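Long-range contacts in ABC-type phosphate transport system, periplasmic component (Lactobacillus brevis, PDB 4ECF), which binds phosphate and is thought to act as the solute-binding component of the PstSACB ABC transporter, handing the ion over for import across the cytoplasmic membrane: residues Ala79-Thr84 / Tyr172-Tyr177; Val123-Ala128 / Thr149-Asp154; Arg134-Gln139 / Trp202-Tyr207. All blocks are in the same frame, centred on the assembly; numbering follows the deposited sequence.

Contact 1: residues Ala79-Thr84 / Tyr172-Tyr177. With ACT (acetate ion), chain C.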
loop_
_atom_site.group_PDB
_atom_site.type_symbol
_atom_site.label_atom_id
_atom_site.label_comp_id
_atom_site.label_asym_id
_atom_site.label_seq_id
_atom_site.Cartn_x
_atom_site.Cartn_y
_atom_site.Cartn_z
ATOM N N ALA A 79 8.635 0.803 -6.957
ATOM C CA ALA A 79 7.448 0.076 -7.421
ATOM C C ALA A 79 6.253 1.017 -7.330
ATOM O O ALA A 79 6.344 2.098 -6.728
ATOM C CB ALA A 79 7.207 -1.154 -6.549
ATOM N N VAL A 80 5.171 0.611 -7.984
ATOM C CA VAL A 80 3.830 1.177 -7.757
ATOM C C VAL A 80 3.002 0.036 -7.159
ATOM O O VAL A 80 3.129 -1.144 -7.551
ATOM C CB VAL A 80 3.207 1.718 -9.057
ATOM C CG1 VAL A 80 1.693 1.920 -8.900
ATOM C CG2 VAL A 80 3.972 2.974 -9.499
ATOM N N VAL A 81 2.180 0.353 -6.176
ATOM C CA VAL A 81 1.226 -0.599 -5.566
ATOM C C VAL A 81 -0.210 -0.104 -5.777
ATOM O O VAL A 81 -0.514 1.074 -5.541
ATOM C CB VAL A 81 1.550 -0.819 -4.073
ATOM C CG1 VAL A 81 1.257 0.451 -3.248
ATOM C CG2 VAL A 81 0.857 -2.064 -3.544
ATOM N N GLY A 82 -1.072 -1.006 -6.239
ATOM C CA GLY A 82 -2.498 -0.768 -6.301
ATOM C C GLY A 82 -3.147 -1.055 -4.963
ATOM O O GLY A 82 -2.670 -1.911 -4.189
ATOM N N ILE A 83 -4.187 -0.295 -4.671
ATOM C CA ILE A 83 -5.016 -0.475 -3.460
ATOM C C ILE A 83 -6.455 -0.711 -3.896
ATOM O O ILE A 83 -7.000 0.004 -4.777
ATOM C CB ILE A 83 -4.912 0.751 -2.545
ATOM C CG1 ILE A 83 -3.479 0.887 -2.022
ATOM C CG2 ILE A 83 -5.961 0.698 -1.387
ATOM C CD1 ILE A 83 -3.158 2.302 -1.610
ATOM N N THR A 84 -7.082 -1.689 -3.257
ATOM C CA THR A 84 -8.455 -2.065 -3.594
ATOM C C THR A 84 -9.334 -2.204 -2.343
ATOM O O THR A 84 -8.876 -2.671 -1.304
ATOM C CB THR A 84 -8.531 -3.357 -4.394
ATOM O OG1 THR A 84 -9.898 -3.618 -4.770
ATOM C CG2 THR A 84 -8.010 -4.555 -3.641
ATOM N N TYR A 172 -9.891 -1.847 3.012
ATOM C CA TYR A 172 -9.038 -1.576 1.847
ATOM C C TYR A 172 -7.678 -2.192 2.095
ATOM O O TYR A 172 -7.183 -2.161 3.221
ATOM C CB TYR A 172 -8.968 -0.065 1.615
ATOM C CG TYR A 172 -8.860 0.732 2.860
ATOM C CD1 TYR A 172 -7.647 0.935 3.473
ATOM C CD2 TYR A 172 -10.006 1.204 3.528
ATOM C CE1 TYR A 172 -7.537 1.652 4.653
ATOM C CE2 TYR A 172 -9.915 1.925 4.697
ATOM C CZ TYR A 172 -8.663 2.149 5.277
ATOM O OH TYR A 172 -8.569 2.866 6.457
ATOM N N VAL A 173 -7.029 -2.680 1.022
ATOM C CA VAL A 173 -5.755 -3.334 1.129
ATOM C C VAL A 173 -5.018 -3.288 -0.194
ATOM O O VAL A 173 -5.622 -3.191 -1.273
ATOM C CB VAL A 173 -5.897 -4.806 1.613
ATOM C CG1 VAL A 173 -6.358 -5.746 0.485
ATOM C CG2 VAL A 173 -4.664 -5.237 2.377
ATOM N N ALA A 174 -3.707 -3.292 -0.075
ATOM C CA ALA A 174 -2.825 -3.380 -1.265
ATOM C C ALA A 174 -3.144 -4.644 -2.091
ATOM O O ALA A 174 -3.444 -5.687 -1.547
ATOM C CB ALA A 174 -1.357 -3.375 -0.810
ATOM N N PHE A 175 -3.014 -4.557 -3.430
ATOM C CA PHE A 175 -3.330 -5.660 -4.336
ATOM C C PHE A 175 -2.731 -7.059 -3.977
ATOM O O PHE A 175 -3.444 -8.083 -4.026
ATOM C CB PHE A 175 -2.863 -5.310 -5.771
ATOM C CG PHE A 175 -3.764 -4.371 -6.557
ATOM C CD1 PHE A 175 -4.803 -3.642 -5.991
ATOM C CD2 PHE A 175 -3.485 -4.143 -7.893
ATOM C CE1 PHE A 175 -5.568 -2.779 -6.764
ATOM C CE2 PHE A 175 -4.270 -3.288 -8.666
ATOM C CZ PHE A 175 -5.282 -2.598 -8.094
ATOM N N SER A 176 -1.500 -7.087 -3.534
ATOM C CA SER A 176 -0.878 -8.401 -3.205
ATOM C C SER A 176 -1.608 -9.189 -2.112
ATOM O O SER A 176 -1.590 -10.448 -2.083
ATOM C CB SER A 176 0.549 -8.234 -2.739
ATOM O OG SER A 176 0.590 -8.095 -1.336
ATOM N N TYR A 177 -2.236 -8.453 -1.193
ATOM C CA TYR A 177 -2.878 -9.116 -0.096
ATOM C C TYR A 177 -4.187 -9.764 -0.499
ATOM O O TYR A 177 -4.736 -10.548 0.253
ATOM C CB TYR A 177 -3.124 -8.139 1.069
ATOM C CG TYR A 177 -1.886 -7.813 1.903
ATOM C CD1 TYR A 177 -0.942 -6.865 1.484
ATOM C CD2 TYR A 177 -1.634 -8.499 3.096
ATOM C CE1 TYR A 177 0.199 -6.612 2.214
ATOM C CE2 TYR A 177 -0.499 -8.235 3.846
ATOM C CZ TYR A 177 0.439 -7.306 3.406
ATOM O OH TYR A 177 1.522 -7.050 4.226
HETATM C C ACT C . 0.716 -11.272 1.488
HETATM O O ACT C . -0.298 -11.909 1.128
HETATM O OXT ACT C . 1.210 -10.409 0.737
HETATM C CH3 ACT C . 1.322 -11.554 2.836
#

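Contact 2: residues Val123-Ala128 / Thr149-Asp154. With PO4 (phosphate ion), chain B.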
loop_
_atom_site.group_PDB
_atom_site.type_symbol
_atom_site.label_atom_id
_atom_site.label_comp_id
_atom_site.label_asym_id
_atom_site.label_seq_id
_atom_site.Cartn_x
_atom_site.Cartn_y
_atom_site.Cartn_z
ATOM N N VAL A 123 -20.062 -3.254 8.248
ATOM C CA VAL A 123 -19.068 -3.051 9.281
ATOM C C VAL A 123 -17.833 -2.474 8.636
ATOM O O VAL A 123 -17.114 -3.190 7.902
ATOM C CB VAL A 123 -18.688 -4.396 9.972
ATOM C CG1 VAL A 123 -17.597 -4.179 11.021
ATOM C CG2 VAL A 123 -19.920 -5.062 10.581
ATOM N N LEU A 124 -17.567 -1.198 8.905
ATOM C CA LEU A 124 -16.368 -0.554 8.382
ATOM C C LEU A 124 -15.172 -1.024 9.184
ATOM O O LEU A 124 -15.202 -1.062 10.428
ATOM C CB LEU A 124 -16.482 0.988 8.465
ATOM C CG LEU A 124 -17.636 1.621 7.696
ATOM C CD1 LEU A 124 -17.665 3.120 7.986
ATOM C CD2 LEU A 124 -17.574 1.321 6.204
ATOM N N ILE A 125 -14.114 -1.381 8.460
ATOM C CA ILE A 125 -12.822 -1.689 9.069
ATOM C C ILE A 125 -11.796 -0.720 8.490
ATOM O O ILE A 125 -11.649 -0.620 7.281
ATOM C CB ILE A 125 -12.412 -3.156 8.788
ATOM C CG1 ILE A 125 -13.521 -4.133 9.215
ATOM C CG2 ILE A 125 -11.079 -3.476 9.459
ATOM C CD1 ILE A 125 -13.715 -4.249 10.696
ATOM N N ASN A 126 -11.112 0.022 9.350
ATOM C CA ASN A 126 -10.129 1.003 8.895
ATOM C C ASN A 126 -8.743 0.616 9.356
ATOM O O ASN A 126 -8.568 -0.181 10.296
ATOM C CB ASN A 126 -10.465 2.399 9.450
ATOM C CG ASN A 126 -11.470 3.121 8.590
ATOM O OD1 ASN A 126 -12.513 3.535 9.081
ATOM N ND2 ASN A 126 -11.151 3.313 7.336
ATOM N N ARG A 127 -7.730 1.176 8.690
ATOM C CA ARG A 127 -6.428 1.192 9.278
ATOM C C ARG A 127 -6.294 2.417 10.165
ATOM O O ARG A 127 -7.048 3.399 10.032
ATOM C CB ARG A 127 -5.356 1.219 8.173
ATOM C CG ARG A 127 -5.298 -0.038 7.319
ATOM C CD ARG A 127 -4.553 -1.212 7.977
ATOM N NE ARG A 127 -3.250 -0.745 8.434
ATOM C CZ ARG A 127 -2.210 -0.570 7.632
ATOM N NH1 ARG A 127 -2.299 -0.875 6.344
ATOM N NH2 ARG A 127 -1.102 -0.065 8.108
ATOM N N ALA A 128 -5.284 2.386 11.028
ATOM C CA ALA A 128 -4.936 3.531 11.847
ATOM C C ALA A 128 -4.332 4.674 11.049
ATOM O O ALA A 128 -3.712 4.476 10.001
ATOM C CB ALA A 128 -3.992 3.109 12.959
ATOM N N THR A 149 -15.757 7.001 12.081
ATOM C CA THR A 149 -15.080 6.226 13.140
ATOM C C THR A 149 -15.507 4.743 13.114
ATOM O O THR A 149 -16.711 4.440 13.145
ATOM C CB THR A 149 -15.416 6.847 14.522
ATOM O OG1 THR A 149 -14.912 8.187 14.544
ATOM C CG2 THR A 149 -14.801 6.039 15.693
ATOM N N ALA A 150 -14.512 3.845 13.091
ATOM C CA ALA A 150 -14.680 2.399 12.807
ATOM C C ALA A 150 -13.694 1.617 13.683
ATOM O O ALA A 150 -12.698 2.176 14.175
ATOM C CB ALA A 150 -14.342 2.068 11.325
ATOM N N GLN A 151 -13.921 0.313 13.768
ATOM C CA GLN A 151 -12.890 -0.643 14.201
ATOM C C GLN A 151 -11.610 -0.415 13.378
ATOM O O GLN A 151 -11.684 -0.322 12.149
ATOM C CB GLN A 151 -13.388 -2.080 13.957
ATOM C CG GLN A 151 -12.454 -3.172 14.481
ATOM C CD GLN A 151 -12.933 -4.581 14.152
ATOM O OE1 GLN A 151 -14.105 -4.803 13.828
ATOM N NE2 GLN A 151 -12.022 -5.542 14.243
ATOM N N GLU A 152 -10.458 -0.335 14.054
ATOM C CA GLU A 152 -9.146 -0.170 13.375
ATOM C C GLU A 152 -8.222 -1.358 13.599
ATOM O O GLU A 152 -8.263 -2.026 14.644
ATOM C CB GLU A 152 -8.429 1.127 13.782
ATOM C CG GLU A 152 -9.092 2.357 13.174
ATOM C CD GLU A 152 -8.588 3.709 13.654
ATOM O OE1 GLU A 152 -7.689 3.803 14.529
ATOM O OE2 GLU A 152 -9.139 4.717 13.133
ATOM N N GLN A 153 -7.380 -1.610 12.602
ATOM C CA GLN A 153 -6.443 -2.733 12.626
ATOM C C GLN A 153 -5.077 -2.156 12.304
ATOM O O GLN A 153 -5.007 -1.100 11.691
ATOM C CB GLN A 153 -6.853 -3.801 11.622
ATOM C CG GLN A 153 -8.252 -4.363 11.808
ATOM C CD GLN A 153 -8.490 -5.020 13.151
ATOM O OE1 GLN A 153 -9.563 -4.871 13.723
ATOM N NE2 GLN A 153 -7.516 -5.771 13.644
ATOM N N ASP A 154 -3.995 -2.826 12.722
ATOM C CA ASP A 154 -2.673 -2.208 12.680
ATOM C C ASP A 154 -1.900 -2.567 11.430
ATOM O O ASP A 154 -0.820 -2.028 11.240
ATOM C CB ASP A 154 -1.829 -2.586 13.917
ATOM C CG ASP A 154 -2.285 -1.892 15.201
ATOM O OD1 ASP A 154 -3.066 -0.908 15.147
ATOM O OD2 ASP A 154 -1.837 -2.344 16.281
HETATM P P PO4 B . 0.703 0.892 5.173
HETATM O O1 PO4 B . -0.797 1.048 4.954
HETATM O O2 PO4 B . 1.400 2.178 5.433
HETATM O O3 PO4 B . 1.020 -0.136 6.224
HETATM O O4 PO4 B . 1.344 0.272 3.837
HETATM O O HOH W 1 -16.386 -0.772 12.721
HETATM O O HOH W 2 -0.188 1.092 10.679
HETATM O O HOH W 3 -2.897 0.874 10.919
#

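Contact 3: residues Arg134-Gln139 / Trp202-Tyr207. With EDO (1,2-ethanediol), chain F; EDO (1,2-ethanediol), chain L.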
loop_
_atom_site.group_PDB
_atom_site.type_symbol
_atom_site.label_atom_id
_atom_site.label_comp_id
_atom_site.label_asym_id
_atom_site.label_seq_id
_atom_site.Cartn_x
_atom_site.Cartn_y
_atom_site.Cartn_z
ATOM N N ARG A 134 -4.326 3.822 3.937
ATOM C CA ARG A 134 -5.447 4.644 4.294
ATOM C C ARG A 134 -5.378 6.048 3.632
ATOM O O ARG A 134 -6.363 6.505 3.081
ATOM C CB ARG A 134 -5.613 4.772 5.798
ATOM C CG ARG A 134 -6.740 5.725 6.195
ATOM C CD ARG A 134 -7.006 5.672 7.674
ATOM N NE ARG A 134 -8.058 6.630 8.014
ATOM C CZ ARG A 134 -8.665 6.657 9.190
ATOM N NH1 ARG A 134 -8.345 5.781 10.107
ATOM N NH2 ARG A 134 -9.616 7.554 9.421
ATOM N N ALA A 135 -4.208 6.708 3.669
ATOM C CA ALA A 135 -4.072 8.021 3.049
ATOM C C ALA A 135 -4.391 7.987 1.567
ATOM O O ALA A 135 -5.071 8.852 1.033
ATOM C CB ALA A 135 -2.682 8.589 3.313
ATOM N N THR A 136 -3.886 6.952 0.895
ATOM C CA THR A 136 -4.061 6.821 -0.560
ATOM C C THR A 136 -5.508 6.547 -0.886
ATOM O O THR A 136 -6.080 7.126 -1.825
ATOM C CB THR A 136 -3.119 5.718 -1.123
ATOM O OG1 THR A 136 -1.766 6.088 -0.828
ATOM C CG2 THR A 136 -3.273 5.648 -2.626
ATOM N N PHE A 137 -6.143 5.736 -0.045
ATOM C CA PHE A 137 -7.527 5.331 -0.257
ATOM C C PHE A 137 -8.459 6.545 -0.060
ATOM O O PHE A 137 -9.341 6.821 -0.899
ATOM C CB PHE A 137 -7.903 4.167 0.669
ATOM C CG PHE A 137 -9.318 3.672 0.469
ATOM C CD1 PHE A 137 -9.645 2.934 -0.653
ATOM C CD2 PHE A 137 -10.327 3.947 1.406
ATOM C CE1 PHE A 137 -10.935 2.437 -0.841
ATOM C CE2 PHE A 137 -11.626 3.473 1.203
ATOM C CZ PHE A 137 -11.922 2.715 0.095
ATOM N N GLU A 138 -8.202 7.325 0.983
ATOM C CA GLU A 138 -9.037 8.534 1.226
ATOM C C GLU A 138 -8.899 9.550 0.095
ATOM O O GLU A 138 -9.896 10.105 -0.380
ATOM C CB GLU A 138 -8.753 9.124 2.637
ATOM C CG GLU A 138 -9.182 8.128 3.748
ATOM C CD GLU A 138 -9.268 8.657 5.185
ATOM O OE1 GLU A 138 -8.596 9.652 5.498
ATOM O OE2 GLU A 138 -9.969 8.028 6.023
ATOM N N GLN A 139 -7.653 9.776 -0.358
ATOM C CA GLN A 139 -7.420 10.758 -1.378
ATOM C C GLN A 139 -7.984 10.319 -2.753
ATOM O O GLN A 139 -8.660 11.094 -3.416
ATOM C CB GLN A 139 -5.940 11.093 -1.470
ATOM C CG GLN A 139 -5.617 12.073 -2.588
ATOM C CD GLN A 139 -4.224 12.685 -2.448
ATOM O OE1 GLN A 139 -3.382 12.200 -1.670
ATOM N NE2 GLN A 139 -3.983 13.769 -3.190
ATOM N N TRP A 202 -7.823 2.806 -13.064
ATOM C CA TRP A 202 -7.939 2.544 -11.634
ATOM C C TRP A 202 -7.047 3.573 -10.933
ATOM O O TRP A 202 -5.835 3.604 -11.180
ATOM C CB TRP A 202 -7.419 1.122 -11.317
ATOM C CG TRP A 202 -7.617 0.817 -9.854
ATOM C CD1 TRP A 202 -6.718 1.056 -8.804
ATOM C CD2 TRP A 202 -8.815 0.309 -9.218
ATOM N NE1 TRP A 202 -7.288 0.706 -7.600
ATOM C CE2 TRP A 202 -8.530 0.210 -7.801
ATOM C CE3 TRP A 202 -10.038 -0.157 -9.682
ATOM C CZ2 TRP A 202 -9.488 -0.222 -6.878
ATOM C CZ3 TRP A 202 -10.964 -0.618 -8.753
ATOM C CH2 TRP A 202 -10.679 -0.669 -7.386
ATOM N N ARG A 203 -7.642 4.478 -10.168
ATOM C CA ARG A 203 -6.934 5.651 -9.637
ATOM C C ARG A 203 -6.275 5.414 -8.291
ATOM O O ARG A 203 -5.473 6.258 -7.821
ATOM C CB ARG A 203 -7.911 6.818 -9.490
ATOM C CG ARG A 203 -8.402 7.365 -10.835
ATOM C CD ARG A 203 -9.357 8.545 -10.658
ATOM N NE ARG A 203 -8.718 9.725 -10.035
ATOM C CZ ARG A 203 -8.944 10.186 -8.797
ATOM N NH1 ARG A 203 -9.801 9.585 -7.972
ATOM N NH2 ARG A 203 -8.303 11.271 -8.381
ATOM N N ILE A 204 -6.648 4.346 -7.617
ATOM C CA ILE A 204 -6.166 4.132 -6.222
ATOM C C ILE A 204 -4.865 3.304 -6.237
ATOM O O ILE A 204 -4.895 2.079 -6.295
ATOM C CB ILE A 204 -7.229 3.466 -5.303
ATOM C CG1 ILE A 204 -8.663 3.907 -5.629
ATOM C CG2 ILE A 204 -6.840 3.751 -3.857
ATOM C CD1 ILE A 204 -9.682 3.204 -4.742
ATOM N N TRP A 205 -3.725 4.014 -6.161
ATOM C CA TRP A 205 -2.405 3.423 -6.268
ATOM C C TRP A 205 -1.450 4.447 -5.733
ATOM O O TRP A 205 -1.766 5.665 -5.671
ATOM C CB TRP A 205 -2.037 2.999 -7.690
ATOM C CG TRP A 205 -2.082 4.091 -8.721
ATOM C CD1 TRP A 205 -3.093 4.362 -9.624
ATOM C CD2 TRP A 205 -1.001 4.990 -9.054
ATOM N NE1 TRP A 205 -2.745 5.400 -10.446
ATOM C CE2 TRP A 205 -1.490 5.833 -10.149
ATOM C CE3 TRP A 205 0.273 5.228 -8.525
ATOM C CZ2 TRP A 205 -0.705 6.820 -10.715
ATOM C CZ3 TRP A 205 1.056 6.232 -9.126
ATOM C CH2 TRP A 205 0.559 7.010 -10.190
ATOM N N SER A 206 -0.273 4.000 -5.337
ATOM C CA SER A 206 0.790 4.944 -4.967
ATOM C C SER A 206 2.160 4.412 -5.364
ATOM O O SER A 206 2.307 3.231 -5.652
ATOM C CB SER A 206 0.783 5.270 -3.473
ATOM O OG SER A 206 1.276 4.184 -2.701
ATOM N N TYR A 207 3.157 5.290 -5.293
ATOM C CA TYR A 207 4.539 4.887 -5.463
ATOM C C TYR A 207 5.015 4.294 -4.132
ATOM O O TYR A 207 4.564 4.699 -3.063
ATOM C CB TYR A 207 5.445 6.069 -5.864
ATOM C CG TYR A 207 5.068 6.691 -7.199
ATOM C CD1 TYR A 207 5.404 6.083 -8.410
ATOM C CD2 TYR A 207 4.370 7.894 -7.238
ATOM C CE1 TYR A 207 5.039 6.667 -9.637
ATOM C CE2 TYR A 207 3.999 8.472 -8.455
ATOM C CZ TYR A 207 4.377 7.850 -9.655
ATOM O OH TYR A 207 4.012 8.426 -10.888
HETATM C C1 EDO F . -12.162 3.289 -10.567
HETATM O O1 EDO F . -12.950 4.467 -10.855
HETATM C C2 EDO F . -11.302 3.418 -9.315
HETATM O O2 EDO F . -10.384 4.507 -9.383
HETATM C C1 EDO L . -12.437 9.509 -6.048
HETATM O O1 EDO L . -11.354 10.060 -5.253
HETATM C C2 EDO L . -12.674 10.332 -7.320
HETATM O O2 EDO L . -13.887 11.108 -7.272
HETATM O O HOH W 4 -9.469 12.446 -5.731
#

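Contact 1: residues Ala79-Thr84 / Tyr172-Tyr177
Phe-175 lays its ring over Gly-82 where two antiparallel strands of the periplasmic-binding-protein fold, 73-87 and 169-174, part company, a compact case of a glycine serving as the seat of an aromatic group. CA of Gly-82 stands 3.5 Å from the centroid of the Phe-175 ring and only 5° off its normal, a CH-pi contact in which the ring lies directly on the main chain of the glycine. The backbone of Phe-175 grips the same glycine: its N donates to Gly-82 O over 2.8 Å, arriving above the carbonyl plane. The side chains of Thr-84 and Phe-175 cross at about a right angle, CB of Thr-84 lying 3.8 Å from Phe-175 CE1.

Behind this first shell stands the regular pairing. Thr-84 and Val-173 form a hydrogen-bonded pair, with Thr-84 N to Val-173 O nearly straight (2.9 Å, 175°) and the return bond from Val-173 N to Thr-84 O at 3.0 Å. Ile-83 and Ala-174 follow as a non-hydrogen-bonded pair. Farther out, Trp-202 meets the Phe-175 ring edge-to-face and Pro-192 touches it. One residue before the glycine, Val-81 holds CG2 anti to its backbone N (the other methyl at chi1 69°), and that CG2 lies 3.8 Å from Ala-174 CB.

Contact 2: residues Val123-Ala128 / Thr149-Asp154
Asn-126 joins Gln-151 and Gln-153 across two parallel strands, 123-127 and 151-153, the outer members of a beta-alpha-beta unit whose helix, 132-140, connects them. The backbone bonds come first. Asn-126 N donates to Gln-151 O at 2.9 Å in an almost straight line (176°), and Gln-153 N returns a bond of 3.0 Å to Asn-126 O. Nearer the start of the strands a water takes over, accepting from Gln-151 N and donating to Leu-124 O.

Side-chain packing is apolar and mixed. On the face of Ile-125, that side chain and Gln-151 run side by side, pointing the same way, with CD1 of Ile-125 3.2 Å from Gln-151 OE1. Its other branch, CG2, lies 3.8 Å from Gln-153 CG. Elsewhere, CB of Ala-150 meets Asn-126 OD1 at 3.2 Å, while the amide nitrogen ND2 of Asn-126 is bonded to Tyr-172 OH.

The ionic part belongs to Arg-127, whose chain bends at chi2 and chi3 and ends at a bound phosphate ion. Thr-12, Ala-13, Thr-41, Ser-131, Gly-132 and Thr-133 complete that site, consistent with the binding role expected of a PstS protein. Two waters tie the guanidinium to the neighbouring strand end: one links NH2 to Asp-154 O, the other joins NE, Ala-128 N and Gln-153 O. Towards the ion, Arg-127 NH1 makes only a weak bond to phosphate O1 (128°), whereas Arg-127 NH2 reaches phosphate O3 at 2.8 Å and 164°.

Contact 3: residues Arg134-Gln139 / Trp202-Tyr207
Helix 132-140 rests on the start of strand 205-213 and the residues just before it, with Thr-136 and Phe-137 meeting Ile-204, Trp-205 and Ser-206; it illustrates how a helix can be seated largely by apolar branches on a strand and the loop before it. CG2 of Ile-204 presses against the helix backbone, 4.0 Å from CA of Phe-137 and equally far from O of Thr-136. The second branch of Ile-204 crosses the phenylalanine side chain obliquely, its CD1 4.1 Å from Phe-137 CD1.

Thr-136 divides its two branches by function. With OG1 beside the backbone N (chi1 -60°), the hydroxyl is bonded to Gly-132 O one turn earlier, while CG2, anti to that N, is sent across to Trp-205 O at 3.4 Å. The same OG1 packs 3.8 Å from CB of Ser-206, whose own hydroxyl is bonded to Asp-59 O.

This is the helix of the beta-alpha-beta unit between strands 123-127 and 151-153, and at its start Gly-132 N and Thr-133 OG1 bind the phosphate ion. On its flank, Arg-134 and Glu-138 form a salt bridge one turn apart, NE of Arg-134 lying 3.1 Å from OE2 of Glu-138, which it meets from above the carboxylate plane. Arg-146 takes the other carboxylate oxygen, OE1. On the sheet side, Ile-83 touches both Thr-136 and Ile-204, and the Phe-137 ring stacks on Tyr-172. At the far end of the helix segment a water bridges the two segments, donating to Gln-139 O at 2.8 Å and accepting from Arg-203 NH2 at 3.1 Å.

How the contacts relate
Contacts 1 and 3 are buried and adjacent, their centres about 9 Å apart, whereas contact 2, its centre about 17 Å from either of theirs, is partly open to solvent. Their chemistry follows: main-chain pairing and a ring on glycine in contact 1, mostly apolar side-chain packing without direct hydrogen bonds between the segments in contact 3, and water bridges beside a bound ion in contact 2. Contacts 1 and 3 meet through neighbouring strands 73-87 and 205-213, Val-81 N being bonded to Ser-206 O. Contacts 2 and 3 share the beta-alpha-beta unit, the helix of one connecting the strands of the other, and Arg-134 NH1 bonds to Arg-127 O. Tyr-172 OH ties contact 1 to contact 2, 2.9 Å from Arg-127 N.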